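Local coordinates for UPF0234 protein XC_3703 (Xanthomonas campestris pv. campestris, PDB 5B7W) that binds the second messenger cyclic di-GMP to regulate bacterial virulence and biofilm formation and, without it, promotes target-gene binding by a LysR-type transcriptional regulator, at residues Q49-S53 / D54-K58; Q59-D62 / I63-R67. All blocks are in the same frame, centred on the assembly; numbering follows the deposited sequence.

Interaction 1 of 2, residues Q49-S53 / D54-K58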
loop_
_atom_site.group_PDB
_atom_site.type_symbol
_atom_site.label_atom_id
_atom_site.label_comp_id
_atom_site.label_asym_id
_atom_site.label_seq_id
_atom_site.Cartn_x
_atom_site.Cartn_y
_atom_site.Cartn_z
ATOM N N GLN A 49 10.434 -11.055 -4.694
ATOM C CA GLN A 49 10.546 -12.298 -3.948
ATOM C C GLN A 49 11.099 -13.381 -4.862
ATOM O O GLN A 49 10.704 -13.482 -6.027
ATOM C CB GLN A 49 9.189 -12.733 -3.387
ATOM C CG GLN A 49 8.376 -11.611 -2.761
ATOM C CD GLN A 49 7.124 -12.119 -2.069
ATOM O OE1 GLN A 49 7.001 -12.040 -0.846
ATOM N NE2 GLN A 49 6.191 -12.651 -2.848
ATOM N N SER A 50 12.018 -14.186 -4.333
ATOM C CA SER A 50 12.637 -15.254 -5.106
ATOM C C SER A 50 12.910 -16.439 -4.197
ATOM O O SER A 50 13.450 -16.275 -3.099
ATOM C CB SER A 50 13.936 -14.780 -5.769
ATOM O OG SER A 50 14.874 -14.343 -4.802
ATOM N N ALA A 51 12.536 -17.632 -4.654
ATOM C CA ALA A 51 12.723 -18.849 -3.904
ATOM C C ALA A 51 12.820 -20.008 -4.885
ATOM O O ALA A 51 12.515 -19.834 -6.080
ATOM C CB ALA A 51 11.579 -19.084 -2.906
ATOM N N PRO A 52 13.260 -21.180 -4.443
ATOM C CA PRO A 52 13.308 -22.331 -5.359
ATOM C C PRO A 52 11.952 -22.755 -5.900
ATOM O O PRO A 52 11.880 -23.220 -7.045
ATOM C CB PRO A 52 13.939 -23.435 -4.501
ATOM C CG PRO A 52 14.778 -22.704 -3.520
ATOM C CD PRO A 52 14.032 -21.436 -3.208
ATOM N N SER A 53 10.875 -22.615 -5.128
ATOM C CA SER A 53 9.582 -23.154 -5.525
ATOM C C SER A 53 8.481 -22.119 -5.342
ATOM O O SER A 53 8.636 -21.124 -4.630
ATOM C CB SER A 53 9.236 -24.422 -4.731
ATOM O OG SER A 53 9.048 -24.130 -3.357
ATOM N N ASP A 54 7.350 -22.386 -6.002
ATOM C CA ASP A 54 6.182 -21.519 -5.886
ATOM C C ASP A 54 5.661 -21.484 -4.455
ATOM O O ASP A 54 5.218 -20.435 -3.971
ATOM C CB ASP A 54 5.087 -21.997 -6.844
ATOM C CG ASP A 54 4.023 -20.944 -7.096
ATOM O OD1 ASP A 54 3.313 -20.566 -6.139
ATOM O OD2 ASP A 54 3.880 -20.511 -8.258
ATOM N N PHE A 55 5.704 -22.624 -3.760
ATOM C CA PHE A 55 5.191 -22.677 -2.394
ATOM C C PHE A 55 6.055 -21.864 -1.439
ATOM O O PHE A 55 5.538 -21.243 -0.503
ATOM C CB PHE A 55 5.100 -24.127 -1.919
ATOM C CG PHE A 55 4.907 -24.261 -0.436
ATOM C CD1 PHE A 55 3.685 -23.968 0.145
ATOM C CD2 PHE A 55 5.950 -24.671 0.379
ATOM C CE1 PHE A 55 3.503 -24.084 1.510
ATOM C CE2 PHE A 55 5.776 -24.788 1.743
ATOM C CZ PHE A 55 4.551 -24.496 2.310
ATOM N N GLN A 56 7.372 -21.866 -1.650
ATOM C CA GLN A 56 8.259 -21.124 -0.762
ATOM C C GLN A 56 8.081 -19.620 -0.915
ATOM O O GLN A 56 8.233 -18.878 0.063
ATOM C CB GLN A 56 9.710 -21.528 -1.017
ATOM C CG GLN A 56 10.096 -22.854 -0.386
ATOM C CD GLN A 56 11.430 -23.369 -0.881
ATOM O OE1 GLN A 56 11.683 -23.418 -2.085
ATOM N NE2 GLN A 56 12.298 -23.753 0.049
ATOM N N VAL A 57 7.762 -19.148 -2.122
ATOM C CA VAL A 57 7.431 -17.738 -2.292
ATOM C C VAL A 57 6.113 -17.420 -1.594
ATOM O O VAL A 57 5.959 -16.352 -0.990
ATOM C CB VAL A 57 7.390 -17.367 -3.785
ATOM C CG1 VAL A 57 6.856 -15.953 -3.972
ATOM C CG2 VAL A 57 8.772 -17.493 -4.402
ATOM N N LYS A 58 5.150 -18.345 -1.656
ATOM C CA LYS A 58 3.892 -18.154 -0.940
ATOM C C LYS A 58 4.127 -18.028 0.559
ATOM O O LYS A 58 3.479 -17.216 1.229
ATOM C CB LYS A 58 2.934 -19.310 -1.235
ATOM C CG LYS A 58 1.513 -19.070 -0.751
ATOM C CD LYS A 58 0.859 -20.355 -0.264
ATOM C CE LYS A 58 0.425 -21.241 -1.418
ATOM N NZ LYS A 58 -0.350 -22.419 -0.935
#
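A51 and V57 bring their CA atoms to 5.6 Å where strand 49-51 turns through P52 and S53 into helix 54-58, whose axis runs back at 136° to the strand. S53 is the N-cap. Its OG accepts from Q56 N at 3.3 Å, with an N-H...O angle of 153°, and the S53 torsion (chi1 66°) sets OG between its own N and carbonyl carbon, facing the first helical turn. In return S53 N gives a weak bond to Q56 OE1 (3.2 Å), which completes a capping box; OE1 also lies 3.0 Å from S53 OG. The Q56 side chain crosses P52 at about a right angle, its OE1 against the proline ring at 3.3 Å from CD. This box opens the first turn of helix 54-70 in the RRM-like domain II, where the helix packs on one side of a four-stranded antiparallel sheet. On the buried side the two V57 methyls face different strand residues. CG2 meets A51 CB at 3.6 Å, while CG1, anti to the backbone N, reaches Q49 NE2 at 3.6 Å. That amide nitrogen is hydrogen-bonded to T61 OG1, one turn further along the helix.

Interaction 2 of 2, residues Q59-D62 / I63-R67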
loop_
_atom_site.group_PDB
_atom_site.type_symbol
_atom_site.label_atom_id
_atom_site.label_comp_id
_atom_site.label_asym_id
_atom_site.label_seq_id
_atom_site.Cartn_x
_atom_site.Cartn_y
_atom_site.Cartn_z
ATOM N N GLN A 59 5.049 -18.826 1.104
ATOM C CA GLN A 59 5.435 -18.662 2.502
ATOM C C GLN A 59 6.035 -17.282 2.742
ATOM O O GLN A 59 5.703 -16.610 3.725
ATOM C CB GLN A 59 6.431 -19.748 2.907
ATOM C CG GLN A 59 5.865 -21.148 2.959
ATOM C CD GLN A 59 6.905 -22.160 3.389
ATOM O OE1 GLN A 59 7.959 -22.288 2.763
ATOM N NE2 GLN A 59 6.620 -22.879 4.467
ATOM N N MET A 60 6.929 -16.847 1.851
ATOM C CA MET A 60 7.554 -15.538 2.008
ATOM C C MET A 60 6.529 -14.414 1.945
ATOM O O MET A 60 6.707 -13.377 2.593
ATOM C CB MET A 60 8.627 -15.331 0.941
ATOM C CG MET A 60 9.828 -16.254 1.067
ATOM S SD MET A 60 11.217 -15.657 0.094
ATOM C CE MET A 60 10.597 -15.983 -1.547
ATOM N N THR A 61 5.457 -14.596 1.170
ATOM C CA THR A 61 4.385 -13.606 1.144
ATOM C C THR A 61 3.772 -13.427 2.528
ATOM O O THR A 61 3.502 -12.297 2.956
ATOM C CB THR A 61 3.316 -14.016 0.130
ATOM O OG1 THR A 61 3.871 -13.982 -1.191
ATOM C CG2 THR A 61 2.117 -13.079 0.199
ATOM N N ASP A 62 3.551 -14.531 3.246
ATOM C CA ASP A 62 3.031 -14.440 4.606
ATOM C C ASP A 62 4.016 -13.730 5.525
ATOM O O ASP A 62 3.612 -12.958 6.404
ATOM C CB ASP A 62 2.709 -15.836 5.139
ATOM C CG ASP A 62 1.716 -16.580 4.267
ATOM O OD1 ASP A 62 0.906 -15.916 3.589
ATOM O OD2 ASP A 62 1.748 -17.828 4.258
ATOM N N ILE A 63 5.313 -13.978 5.338
ATOM C CA ILE A 63 6.326 -13.274 6.118
ATOM C C ILE A 63 6.333 -11.793 5.763
ATOM O O ILE A 63 6.385 -10.926 6.643
ATOM C CB ILE A 63 7.711 -13.908 5.898
ATOM C CG1 ILE A 63 7.721 -15.361 6.375
ATOM C CG2 ILE A 63 8.789 -13.097 6.608
ATOM C CD1 ILE A 63 9.000 -16.096 6.044
ATOM N N LEU A 64 6.282 -11.485 4.465
ATOM C CA LEU A 64 6.334 -10.093 4.029
ATOM C C LEU A 64 5.123 -9.312 4.523
ATOM O O LEU A 64 5.246 -8.150 4.924
ATOM C CB LEU A 64 6.435 -10.025 2.504
ATOM C CG LEU A 64 6.563 -8.625 1.901
ATOM C CD1 LEU A 64 7.819 -7.933 2.412
ATOM C CD2 LEU A 64 6.562 -8.690 0.382
ATOM N N ARG A 65 3.940 -9.934 4.502
ATOM C CA ARG A 65 2.750 -9.278 5.033
ATOM C C ARG A 65 2.910 -8.973 6.517
ATOM O O ARG A 65 2.650 -7.850 6.964
ATOM C CB ARG A 65 1.513 -10.146 4.799
ATOM C CG ARG A 65 0.991 -10.152 3.371
ATOM C CD ARG A 65 -0.448 -10.653 3.336
ATOM N NE ARG A 65 -1.058 -10.520 2.017
ATOM C CZ ARG A 65 -1.353 -11.545 1.223
ATOM N NH1 ARG A 65 -1.096 -12.786 1.615
ATOM N NH2 ARG A 65 -1.909 -11.330 0.038
ATOM N N ALA A 66 3.348 -9.965 7.297
ATOM C CA ALA A 66 3.480 -9.774 8.738
ATOM C C ALA A 66 4.521 -8.713 9.065
ATOM O O ALA A 66 4.344 -7.927 10.003
ATOM C CB ALA A 66 3.834 -11.098 9.412
ATOM N N ARG A 67 5.616 -8.672 8.301
ATOM C CA ARG A 67 6.642 -7.666 8.549
ATOM C C ARG A 67 6.137 -6.265 8.226
ATOM O O ARG A 67 6.359 -5.326 8.999
ATOM C CB ARG A 67 7.902 -7.984 7.743
ATOM C CG ARG A 67 8.660 -9.213 8.224
ATOM C CD ARG A 67 8.891 -9.167 9.727
ATOM N NE ARG A 67 7.998 -10.075 10.441
ATOM C CZ ARG A 67 7.598 -9.896 11.696
ATOM N NH1 ARG A 67 8.006 -8.836 12.380
ATOM N NH2 ARG A 67 6.784 -10.776 12.265
HETATM O O HOH W 1 -0.442 -13.666 4.663
#
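M60 and L64 are joined by the shortest of four successive i to i+4 backbone bonds here, L64 N to M60 O at 2.7 Å; Q59 with I63, T61 with R65 and D62 with A66 make the others, all with N-H...O angles between 156° and 162°. This is regular alpha-helix in the middle of helix 54-70, and its geometry also sets L64 CB over M60 O and R65 CG beside T61 O. The inner face is the tightly packed one: M60, I63 and L64 are all buried. M60 and L64 pack against F39 and Q49 of the sheet, while I63 meets L26 of helix 12-26, the other helix of this RRM-like domain. T61 marks the change of character: its OG1, already engaged by the strand, also bonds to V57 O, and its methyl CG2, anti to the backbone N, turns to R65. The R65 chain, extended from CG to NE (chi2 -162°, chi3 173°), runs side by side with T61 and points the same way, which puts CG2 over one face of the guanidinium, 3.5 Å from NH1. The outer side is looser. D62 OD1 stands near the guanidinium plane, at its edge, but 4.2 Å from NH1, too far for a salt bridge. A water spans the gap, donating to D62 OD1 at 2.8 Å and accepting from R65 NH1 at 3.2 Å. With carboxylate and guanidinium linked indirectly through this water, their attraction is probably weaker than in a direct salt bridge.

In the fold
From the N terminus, the chain first lays down strand 3-7 of domain I, then enters domain II through helix 12-26 and strands 38-42 and 46-51. Interaction 1 closes the short loop P52-S53 by which strand 46-51 passes into helix 54-70. Interaction 2 follows in series, neither nesting nor crossing, and closes only successive turns of that helix; their centres lie 11 Å apart. The two meet where the helix faces its strand: M60 CE packs 3.5 Å from A51 CB and 3.3 Å from S50 O. Together they tie the helix to the sheet and, through I63, M60 and the R67-E25 salt bridge, to helix 12-26.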